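Local coordinates for NADB-Rossmann Superfamily protein (Streptococcus agalactiae, PDB 3LEC) that binds a zinc ion and probably methylates N1 of adenine 22 in tRNA, at residues 140-145 against 160-166; 129-134 against 173-179; 36-41 against 68-74. All coordinates share one frame; numbering follows the deposited sequence. Where two conformers were deposited one is given.

Contact 1 of 3, residues 140-145 against 160-166; sequences DFEIVA and VVKHGHM. With ZN (zinc ion), chain B.
Ile143 and Val161 form a non-hydrogen-bonded pair across two antiparallel strands, their side chains on a face covered by helix 129-138, Val161 under Leu136 and Ile143 under Arg133. The tight packing lies around them. Val161 CG1 is 3.7 Å from Phe141 CB, and Phe141 CE1 sits over one face of the His163 ring, 3.5 Å from His163 CE1. Met166, a selenomethionine, comes in from beyond the strand end: CG anti to the backbone N (chi1 166°) and a bend at chi3 bring its CE to 4.0 Å from Ile143 CD1. Backbone bonds hold the strands, Glu142 N giving to Lys162 O at 2.8 Å, and continue through a classic beta bulge where Val144 and Ala145 both face Val160.

The other side is loose and wet. One water joins His163 ND1 to Asp140 O and another joins Glu142 OE2 to His163 O; His163 NE2 bonds to Leu115 O. Past the strands, Asp140 OD1 (2.0 Å) and His165 ND1 (2.1 Å) bind the zinc ion, with the carboxylate and ring planes 52° apart and a water as a further ligand. The arrangement is a bulged beta hairpin at the sheet margin, its open end closed by a surface zinc site.

Contact 2 of 3, residues 129-134 against 173-179; sequences EDDLRK and LRFGPFL
The guanidinium of Arg174 has the carboxylate of Asp130 stacked over one face and Glu129 at its edge. The Asp130 plane is turned only 13° from it, and OD2 is 3.5 Å from Arg174 NH2 but well out of the guanidinium plane, which makes this salt bridge a matter of charge, with no N-H aimed at the oxygen. Glu129 OE2 instead lies in that plane, 3.0 Å from Arg174 NH1, and its carboxylate is turned 73° from the guanidinium. Bends at chi2 and chi3 fold the arginine back to both acids, although its CB points away from helix 129-138. With two carboxylates beside it, the positive charge is probably well balanced.

The second guanidinium, that of Arg133, carries Gly176 CA over one face, 3.5 Å from NE. At its edge NH1 gives a hydrogen bond to Leu173 O (2.9 Å, 150° at the hydrogen), and a water at the edge joins NH1 to Arg174 O. This arginine is a knob set among Leu173, Arg174, Pro177 and Leu179. Its extended chain crosses the break between two helices, where Gly176 leaves the first with positive phi and is the N-cap residue of the second. Apolar contact completes the join: Leu173 CD2 reaches Arg133 CB and Lys134 CG, both at 3.8 Å.

Arg133 is buried, but its charge is met by salt bridges from NH2 to Glu157 and from NE to Glu146, while Glu129 also pairs with Lys190. Helix 129-138 is thereby joined to the kinked pair 170-175 and 177-182, with strands 141-150 and 155-163 beside Arg133 and Leu179, and helices 185-204 and 210-227 packed against Phe175.

Contact 3 of 3, residues 36-41 against 68-74; sequences PIFLLQ and HGLTSKI
Ile37 and Leu70 approach with CA atoms 7.4 Å apart where the last turns of helix 34-41 run beside an irregular connection, which leaves helix 55-67 through a Schellman motif at Gly69 and enters strand 74-78 at Ile74. No hydrogen bond passes directly between the two segments.

Ile37 lays its CG2 methyl over one face of the His68 ring, 3.8 Å from the centroid and 27° off the normal, a CH-pi contact. The same methyl touches Leu70 CD1 at 3.8 Å. Deeper in, Ile74 CD1 fits against the start of 36-41, 3.9 Å from Pro36 CB and close to the Pro36 carbonyl. Leu40 and Ile74 pass alongside one another, pointing contrary ways, which brings Leu40 CG to 3.6 Å from Ile74 CG1. Leu40 CD1 turns outward instead and meets Lys73 CB, also at 3.6 Å. Beyond this, the lysine chain stays extended (chi2 170°), and its NZ holds a water that donates to Leu40 O. Gln41 NE2 comes near His68 ND1, but the amide is held by the N-terminal arm, OE1 taking a hydrogen bond from Leu6 N.

Aliphatic groups and one ring face thus make the join, and the polar end of the Lys73 side chain stays at its margin. Such chemistry implies cohesion by shape and burial of apolar surface, with a single water link across the solvent side.

Overall arrangement
Contacts 1 and 2 show how neighbouring elements of a Rossmann-like domain pack into one another. Their centres are 12 Å apart and they touch directly: the Phe178 ring reaches the backbone of strand 141-150, CE2 lying 3.2 Å from Ile143 O, and Ile143 CD1 meets Arg133 CG at 3.8 Å. Along the chain, contact 1 falls between the two segments of contact 2. The zinc ion belongs to contact 1 alone. Contact 3 is remote, its centre 28 Å from that of contact 1 and 32 Å from that of contact 2. It lies near strand 74-78, at the opposite margin of the sheet from the hairpin.

Contact 1 of 3, residues 140-145 against 160-166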
loop_
_atom_site.group_PDB
_atom_site.type_symbol
_atom_site.label_atom_id
_atom_site.label_comp_id
_atom_site.label_asym_id
_atom_site.label_seq_id
_atom_site.Cartn_x
_atom_site.Cartn_y
_atom_site.Cartn_z
ATOM N N ASP A 140 -4.308 -16.435 -0.105
ATOM C CA ASP A 140 -5.027 -16.576 1.156
ATOM C C ASP A 140 -4.884 -15.292 2.030
ATOM O O ASP A 140 -4.848 -15.345 3.264
ATOM C CB ASP A 140 -4.626 -17.885 1.893
ATOM C CG ASP A 140 -5.496 -19.081 1.494
ATOM O OD1 ASP A 140 -6.647 -18.848 1.090
ATOM O OD2 ASP A 140 -5.057 -20.250 1.598
ATOM N N PHE A 141 -4.832 -14.139 1.355
ATOM C CA PHE A 141 -5.065 -12.851 1.999
ATOM C C PHE A 141 -6.402 -12.259 1.596
ATOM O O PHE A 141 -6.921 -12.558 0.517
ATOM C CB PHE A 141 -3.907 -11.888 1.733
ATOM C CG PHE A 141 -2.617 -12.358 2.323
ATOM C CD1 PHE A 141 -2.340 -12.119 3.657
ATOM C CD2 PHE A 141 -1.689 -13.061 1.540
ATOM C CE1 PHE A 141 -1.146 -12.582 4.244
ATOM C CE2 PHE A 141 -0.486 -13.527 2.114
ATOM C CZ PHE A 141 -0.223 -13.289 3.464
ATOM N N GLU A 142 -6.965 -11.453 2.488
ATOM C CA GLU A 142 -8.265 -10.845 2.295
ATOM C C GLU A 142 -8.201 -9.339 2.567
ATOM O O GLU A 142 -7.664 -8.894 3.580
ATOM C CB GLU A 142 -9.315 -11.534 3.186
ATOM C CG GLU A 142 -10.689 -10.867 3.160
ATOM C CD GLU A 142 -11.755 -11.666 3.898
ATOM O OE1 GLU A 142 -12.826 -11.892 3.300
ATOM O OE2 GLU A 142 -11.532 -12.056 5.068
ATOM N N ILE A 143 -8.735 -8.559 1.639
ATOM C CA ILE A 143 -8.881 -7.121 1.824
ATOM C C ILE A 143 -10.102 -6.895 2.709
ATOM O O ILE A 143 -11.194 -7.408 2.400
ATOM C CB ILE A 143 -9.095 -6.414 0.466
ATOM C CG1 ILE A 143 -7.865 -6.625 -0.431
ATOM C CG2 ILE A 143 -9.388 -4.924 0.697
ATOM C CD1 ILE A 143 -8.140 -6.374 -1.909
ATOM N N VAL A 144 -9.929 -6.148 3.801
ATOM C CA VAL A 144 -11.030 -5.881 4.756
ATOM C C VAL A 144 -11.471 -4.432 4.815
ATOM O O VAL A 144 -12.514 -4.123 5.389
ATOM C CB VAL A 144 -10.687 -6.367 6.186
ATOM C CG1 VAL A 144 -10.536 -7.845 6.199
ATOM C CG2 VAL A 144 -9.410 -5.662 6.728
ATOM N N ALA A 145 -10.658 -3.548 4.230
ATOM C CA ALA A 145 -11.013 -2.162 3.995
ATOM C C ALA A 145 -10.133 -1.576 2.882
ATOM O O ALA A 145 -8.982 -2.033 2.663
ATOM C CB ALA A 145 -10.883 -1.323 5.286
ATOM N N VAL A 160 -6.263 -2.491 3.128
ATOM C CA VAL A 160 -6.058 -3.048 4.480
ATOM C C VAL A 160 -6.334 -4.529 4.372
ATOM O O VAL A 160 -7.368 -4.925 3.813
ATOM C CB VAL A 160 -7.008 -2.420 5.507
ATOM C CG1 VAL A 160 -6.700 -2.963 6.915
ATOM C CG2 VAL A 160 -6.878 -0.904 5.483
ATOM N N VAL A 161 -5.404 -5.345 4.873
ATOM C CA VAL A 161 -5.383 -6.763 4.547
ATOM C C VAL A 161 -5.198 -7.590 5.814
ATOM O O VAL A 161 -4.457 -7.216 6.719
ATOM C CB VAL A 161 -4.202 -7.098 3.557
ATOM C CG1 VAL A 161 -4.114 -8.577 3.283
ATOM C CG2 VAL A 161 -4.354 -6.349 2.231
ATOM N N LYS A 162 -5.898 -8.711 5.882
ATOM C CA LYS A 162 -5.625 -9.699 6.917
ATOM C C LYS A 162 -5.566 -11.084 6.260
ATOM O O LYS A 162 -5.921 -11.235 5.100
ATOM C CB LYS A 162 -6.728 -9.636 8.002
ATOM C CG LYS A 162 -6.693 -8.305 8.823
ATOM C CD LYS A 162 -7.781 -8.171 9.908
ATOM C CE LYS A 162 -7.471 -8.989 11.171
ATOM N NZ LYS A 162 -6.368 -8.421 11.996
ATOM N N HIS A 163 -5.125 -12.103 6.989
ATOM C CA HIS A 163 -5.215 -13.464 6.451
ATOM C C HIS A 163 -6.690 -13.764 6.223
ATOM O O HIS A 163 -7.547 -13.323 7.005
ATOM C CB HIS A 163 -4.582 -14.474 7.413
ATOM C CG HIS A 163 -3.093 -14.343 7.527
ATOM N ND1 HIS A 163 -2.220 -15.040 6.719
ATOM C CD2 HIS A 163 -2.323 -13.605 8.362
ATOM C CE1 HIS A 163 -0.976 -14.732 7.047
ATOM N NE2 HIS A 163 -1.013 -13.866 8.044
ATOM N N GLY A 164 -6.978 -14.472 5.132
ATOM C CA GLY A 164 -8.340 -14.864 4.789
ATOM C C GLY A 164 -8.432 -15.330 3.353
ATOM O O GLY A 164 -7.635 -14.921 2.510
ATOM N N HIS A 165 -9.407 -16.190 3.074
ATOM C CA HIS A 165 -9.612 -16.692 1.740
ATOM C C HIS A 165 -10.615 -15.820 0.985
ATOM O O HIS A 165 -11.774 -15.724 1.376
ATOM C CB HIS A 165 -10.134 -18.130 1.810
ATOM C CG HIS A 165 -10.302 -18.770 0.469
ATOM N ND1 HIS A 165 -9.445 -19.742 -0.005
ATOM C CD2 HIS A 165 -11.221 -18.566 -0.510
ATOM C CE1 HIS A 165 -9.836 -20.117 -1.209
ATOM N NE2 HIS A 165 -10.910 -19.416 -1.541
HETATM N N MSE A 166 -10.174 -15.225 -0.117
HETATM C CA MSE A 166 -10.965 -14.199 -0.789
HETATM C C MSE A 166 -11.048 -14.561 -2.251
HETATM O O MSE A 166 -10.050 -14.955 -2.839
HETATM C CB MSE A 166 -10.274 -12.842 -0.628
HETATM C CG MSE A 166 -10.816 -11.754 -1.550
HETATM SE SE MSE A 166 -9.908 -10.025 -1.250
HETATM C CE MSE A 166 -8.199 -10.389 -2.100
HETATM ZN ZN ZN B . -7.666 -20.573 0.793
HETATM O O HOH W 1 -3.121 -16.772 5.002
HETATM O O HOH W 2 -6.932 -21.899 -0.735
HETATM O O HOH W 3 -7.403 -15.248 -0.661
HETATM O O HOH W 4 -9.674 -11.469 6.715
#

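Contact 2 of 3, residues 129-134 against 173-179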
loop_
_atom_site.group_PDB
_atom_site.type_symbol
_atom_site.label_atom_id
_atom_site.label_comp_id
_atom_site.label_asym_id
_atom_site.label_seq_id
_atom_site.Cartn_x
_atom_site.Cartn_y
_atom_site.Cartn_z
ATOM N N GLU A 129 -2.528 -1.604 -8.959
ATOM C CA GLU A 129 -3.236 -2.052 -7.783
ATOM C C GLU A 129 -3.878 -3.404 -8.061
ATOM O O GLU A 129 -3.984 -4.237 -7.173
ATOM C CB GLU A 129 -4.316 -1.044 -7.395
ATOM C CG GLU A 129 -3.791 0.372 -7.042
ATOM C CD GLU A 129 -3.699 1.336 -8.234
ATOM O OE1 GLU A 129 -3.666 2.556 -7.984
ATOM O OE2 GLU A 129 -3.620 0.900 -9.398
ATOM N N ASP A 130 -4.314 -3.603 -9.300
ATOM C CA ASP A 130 -4.972 -4.847 -9.679
ATOM C C ASP A 130 -4.026 -6.054 -9.566
ATOM O O ASP A 130 -4.448 -7.134 -9.148
ATOM C CB ASP A 130 -5.574 -4.743 -11.090
ATOM C CG ASP A 130 -4.522 -4.491 -12.183
ATOM O OD1 ASP A 130 -4.764 -4.962 -13.322
ATOM O OD2 ASP A 130 -3.476 -3.823 -11.924
ATOM N N ASP A 131 -2.755 -5.860 -9.926
ATOM C CA ASP A 131 -1.757 -6.913 -9.780
ATOM C C ASP A 131 -1.518 -7.301 -8.317
ATOM O O ASP A 131 -1.294 -8.463 -7.999
ATOM C CB ASP A 131 -0.439 -6.503 -10.426
ATOM C CG ASP A 131 -0.514 -6.485 -11.944
ATOM O OD1 ASP A 131 -1.349 -7.215 -12.520
ATOM O OD2 ASP A 131 0.286 -5.749 -12.568
ATOM N N LEU A 132 -1.566 -6.316 -7.434
ATOM C CA LEU A 132 -1.427 -6.566 -6.001
ATOM C C LEU A 132 -2.676 -7.313 -5.492
ATOM O O LEU A 132 -2.561 -8.286 -4.766
ATOM C CB LEU A 132 -1.198 -5.271 -5.228
ATOM C CG LEU A 132 -1.128 -5.339 -3.694
ATOM C CD1 LEU A 132 -0.036 -6.300 -3.206
ATOM C CD2 LEU A 132 -0.943 -3.957 -3.090
ATOM N N ARG A 133 -3.863 -6.845 -5.874
ATOM C CA ARG A 133 -5.083 -7.568 -5.528
ATOM C C ARG A 133 -5.038 -9.033 -6.010
ATOM O O ARG A 133 -5.474 -9.934 -5.288
ATOM C CB ARG A 133 -6.339 -6.856 -6.053
ATOM C CG ARG A 133 -6.628 -5.560 -5.302
ATOM C CD ARG A 133 -8.071 -5.058 -5.499
ATOM N NE ARG A 133 -8.160 -3.699 -4.978
ATOM C CZ ARG A 133 -7.869 -2.596 -5.683
ATOM N NH1 ARG A 133 -7.523 -2.675 -6.966
ATOM N NH2 ARG A 133 -7.942 -1.416 -5.099
ATOM N N LYS A 134 -4.502 -9.269 -7.208
ATOM C CA LYS A 134 -4.453 -10.632 -7.749
ATOM C C LYS A 134 -3.569 -11.520 -6.903
ATOM O O LYS A 134 -3.903 -12.675 -6.650
ATOM C CB LYS A 134 -3.937 -10.658 -9.181
ATOM C CG LYS A 134 -4.914 -10.165 -10.229
ATOM C CD LYS A 134 -4.197 -10.036 -11.576
ATOM C CE LYS A 134 -5.174 -9.797 -12.718
ATOM N NZ LYS A 134 -4.485 -9.879 -14.046
ATOM N N LEU A 173 -11.029 -6.902 -8.779
ATOM C CA LEU A 173 -9.578 -6.866 -8.835
ATOM C C LEU A 173 -9.129 -5.488 -9.323
ATOM O O LEU A 173 -8.215 -4.898 -8.755
ATOM C CB LEU A 173 -9.028 -7.982 -9.738
ATOM C CG LEU A 173 -9.051 -9.420 -9.204
ATOM C CD1 LEU A 173 -8.822 -10.462 -10.301
ATOM C CD2 LEU A 173 -8.039 -9.610 -8.067
ATOM N N ARG A 174 -9.800 -4.970 -10.355
ATOM C CA ARG A 174 -9.351 -3.744 -11.014
ATOM C C ARG A 174 -9.767 -2.496 -10.244
ATOM O O ARG A 174 -8.990 -1.555 -10.128
ATOM C CB ARG A 174 -9.847 -3.683 -12.480
ATOM C CG ARG A 174 -9.616 -2.312 -13.163
ATOM C CD ARG A 174 -8.120 -1.990 -13.422
ATOM N NE ARG A 174 -7.373 -1.514 -12.245
ATOM C CZ ARG A 174 -6.083 -1.170 -12.264
ATOM N NH1 ARG A 174 -5.496 -0.728 -11.159
ATOM N NH2 ARG A 174 -5.377 -1.247 -13.395
ATOM N N PHE A 175 -10.985 -2.500 -9.696
ATOM C CA PHE A 175 -11.545 -1.301 -9.059
ATOM C C PHE A 175 -11.496 -1.290 -7.539
ATOM O O PHE A 175 -11.481 -0.206 -6.929
ATOM C CB PHE A 175 -12.976 -1.067 -9.563
ATOM C CG PHE A 175 -13.041 -0.829 -11.036
ATOM C CD1 PHE A 175 -12.827 0.434 -11.545
ATOM C CD2 PHE A 175 -13.259 -1.871 -11.914
ATOM C CE1 PHE A 175 -12.837 0.662 -12.905
ATOM C CE2 PHE A 175 -13.287 -1.653 -13.296
ATOM C CZ PHE A 175 -13.074 -0.381 -13.790
ATOM N N GLY A 176 -11.473 -2.490 -6.950
ATOM C CA GLY A 176 -11.422 -2.640 -5.493
ATOM C C GLY A 176 -12.804 -2.966 -4.949
ATOM O O GLY A 176 -13.757 -2.246 -5.231
ATOM N N PRO A 177 -12.921 -4.075 -4.190
ATOM C CA PRO A 177 -14.218 -4.493 -3.686
ATOM C C PRO A 177 -14.855 -3.403 -2.815
ATOM O O PRO A 177 -16.058 -3.135 -2.950
ATOM C CB PRO A 177 -13.892 -5.762 -2.876
ATOM C CG PRO A 177 -12.380 -5.602 -2.531
ATOM C CD PRO A 177 -11.830 -4.980 -3.768
ATOM N N PHE A 178 -14.056 -2.770 -1.946
ATOM C CA PHE A 178 -14.552 -1.721 -1.051
ATOM C C PHE A 178 -14.639 -0.361 -1.718
ATOM O O PHE A 178 -15.546 0.398 -1.420
ATOM C CB PHE A 178 -13.730 -1.651 0.237
ATOM C CG PHE A 178 -13.928 -2.846 1.117
ATOM C CD1 PHE A 178 -14.924 -2.842 2.088
ATOM C CD2 PHE A 178 -13.132 -3.980 0.960
ATOM C CE1 PHE A 178 -15.132 -3.962 2.902
ATOM C CE2 PHE A 178 -13.320 -5.106 1.778
ATOM C CZ PHE A 178 -14.322 -5.094 2.756
ATOM N N LEU A 179 -13.708 -0.062 -2.630
ATOM C CA LEU A 179 -13.772 1.211 -3.378
ATOM C C LEU A 179 -15.001 1.251 -4.293
ATOM O O LEU A 179 -15.643 2.285 -4.435
ATOM C CB LEU A 179 -12.510 1.438 -4.215
ATOM C CG LEU A 179 -11.179 1.468 -3.426
ATOM C CD1 LEU A 179 -10.021 1.729 -4.389
ATOM C CD2 LEU A 179 -11.215 2.543 -2.316
HETATM O O HOH W 5 -7.413 -0.065 -8.498
#

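Contact 3 of 3, residues 36-41 against 68-74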
loop_
_atom_site.group_PDB
_atom_site.type_symbol
_atom_site.label_atom_id
_atom_site.label_comp_id
_atom_site.label_asym_id
_atom_site.label_seq_id
_atom_site.Cartn_x
_atom_site.Cartn_y
_atom_site.Cartn_z
ATOM N N PRO A 36 6.476 5.388 11.365
ATOM C CA PRO A 36 6.775 4.856 12.702
ATOM C C PRO A 36 6.949 5.945 13.795
ATOM O O PRO A 36 6.475 5.759 14.923
ATOM C CB PRO A 36 8.089 4.066 12.502
ATOM C CG PRO A 36 8.172 3.772 11.087
ATOM C CD PRO A 36 7.375 4.837 10.336
ATOM N N ILE A 37 7.577 7.086 13.477
ATOM C CA ILE A 37 7.733 8.158 14.475
ATOM C C ILE A 37 6.377 8.704 14.926
ATOM O O ILE A 37 6.162 8.931 16.108
ATOM C CB ILE A 37 8.673 9.317 13.978
ATOM C CG1 ILE A 37 10.125 8.821 13.928
ATOM C CG2 ILE A 37 8.575 10.562 14.874
ATOM C CD1 ILE A 37 11.007 9.611 12.987
ATOM N N PHE A 38 5.477 8.923 13.983
ATOM C CA PHE A 38 4.156 9.413 14.326
ATOM C C PHE A 38 3.493 8.458 15.317
ATOM O O PHE A 38 3.006 8.877 16.373
ATOM C CB PHE A 38 3.258 9.547 13.098
ATOM C CG PHE A 38 1.854 9.925 13.464
ATOM C CD1 PHE A 38 1.582 11.195 13.987
ATOM C CD2 PHE A 38 0.826 8.986 13.387
ATOM C CE1 PHE A 38 0.285 11.550 14.390
ATOM C CE2 PHE A 38 -0.492 9.327 13.760
ATOM C CZ PHE A 38 -0.764 10.600 14.267
ATOM N N LEU A 39 3.523 7.174 14.979
ATOM C CA LEU A 39 2.763 6.171 15.721
ATOM C C LEU A 39 3.350 5.990 17.107
ATOM O O LEU A 39 2.592 5.825 18.068
ATOM C CB LEU A 39 2.745 4.846 14.968
ATOM C CG LEU A 39 1.902 4.892 13.691
ATOM C CD1 LEU A 39 2.008 3.555 12.977
ATOM C CD2 LEU A 39 0.419 5.272 14.021
ATOM N N LEU A 40 4.685 6.016 17.203
ATOM C CA LEU A 40 5.364 5.873 18.497
ATOM C C LEU A 40 5.303 7.122 19.370
ATOM O O LEU A 40 5.142 7.014 20.590
ATOM C CB LEU A 40 6.822 5.406 18.325
ATOM C CG LEU A 40 7.032 3.886 18.386
ATOM C CD1 LEU A 40 6.542 3.301 19.733
ATOM C CD2 LEU A 40 6.358 3.139 17.216
ATOM N N GLN A 41 5.422 8.307 18.765
ATOM C CA GLN A 41 5.366 9.535 19.560
ATOM C C GLN A 41 3.974 9.717 20.176
ATOM O O GLN A 41 3.848 10.314 21.240
ATOM C CB GLN A 41 5.787 10.765 18.749
ATOM C CG GLN A 41 4.688 11.366 17.894
ATOM C CD GLN A 41 5.196 12.367 16.841
ATOM O OE1 GLN A 41 4.419 12.866 16.030
ATOM N NE2 GLN A 41 6.485 12.655 16.858
ATOM N N HIS A 68 14.095 12.505 17.243
ATOM C CA HIS A 68 12.772 12.463 17.821
ATOM C C HIS A 68 12.733 11.737 19.165
ATOM O O HIS A 68 11.678 11.673 19.829
ATOM C CB HIS A 68 11.794 11.864 16.825
ATOM C CG HIS A 68 11.302 12.846 15.822
ATOM N ND1 HIS A 68 10.101 13.497 15.966
ATOM C CD2 HIS A 68 11.845 13.307 14.670
ATOM C CE1 HIS A 68 9.910 14.299 14.932
ATOM N NE2 HIS A 68 10.958 14.212 14.137
ATOM N N GLY A 69 13.900 11.231 19.574
ATOM C CA GLY A 69 14.053 10.621 20.893
ATOM C C GLY A 69 13.312 9.304 21.001
ATOM O O GLY A 69 12.712 9.015 22.029
ATOM N N LEU A 70 13.363 8.495 19.949
ATOM C CA LEU A 70 12.600 7.242 19.909
ATOM C C LEU A 70 13.433 5.988 19.663
ATOM O O LEU A 70 12.888 4.933 19.283
ATOM C CB LEU A 70 11.478 7.346 18.867
ATOM C CG LEU A 70 10.316 8.236 19.301
ATOM C CD1 LEU A 70 9.461 8.597 18.064
ATOM C CD2 LEU A 70 9.499 7.558 20.403
ATOM N N THR A 71 14.746 6.092 19.863
ATOM C CA THR A 71 15.647 4.964 19.582
ATOM C C THR A 71 15.310 3.696 20.358
ATOM O O THR A 71 15.558 2.602 19.853
ATOM C CB THR A 71 17.105 5.300 19.853
ATOM O OG1 THR A 71 17.279 5.486 21.260
ATOM C CG2 THR A 71 17.527 6.557 19.065
ATOM N N SER A 72 14.750 3.843 21.565
ATOM C CA SER A 72 14.347 2.699 22.394
ATOM C C SER A 72 13.098 2.007 21.861
ATOM O O SER A 72 12.852 0.825 22.156
ATOM C CB SER A 72 14.093 3.129 23.845
ATOM O OG SER A 72 15.289 3.503 24.503
ATOM N N LYS A 73 12.304 2.740 21.084
ATOM C CA LYS A 73 11.023 2.217 20.622
ATOM C C LYS A 73 10.966 1.923 19.128
ATOM O O LYS A 73 10.030 1.283 18.657
ATOM C CB LYS A 73 9.894 3.156 21.038
ATOM C CG LYS A 73 9.728 3.246 22.576
ATOM C CD LYS A 73 8.770 4.364 22.937
ATOM C CE LYS A 73 8.331 4.300 24.398
ATOM N NZ LYS A 73 7.473 5.484 24.696
ATOM N N ILE A 74 11.976 2.371 18.390
ATOM C CA ILE A 74 11.997 2.157 16.945
ATOM C C ILE A 74 13.347 1.655 16.466
ATOM O O ILE A 74 14.350 2.352 16.581
ATOM C CB ILE A 74 11.586 3.401 16.146
ATOM C CG1 ILE A 74 10.196 3.891 16.568
ATOM C CG2 ILE A 74 11.616 3.075 14.652
ATOM C CD1 ILE A 74 9.752 5.188 15.885
HETATM O O HOH W 6 5.917 5.559 22.474
#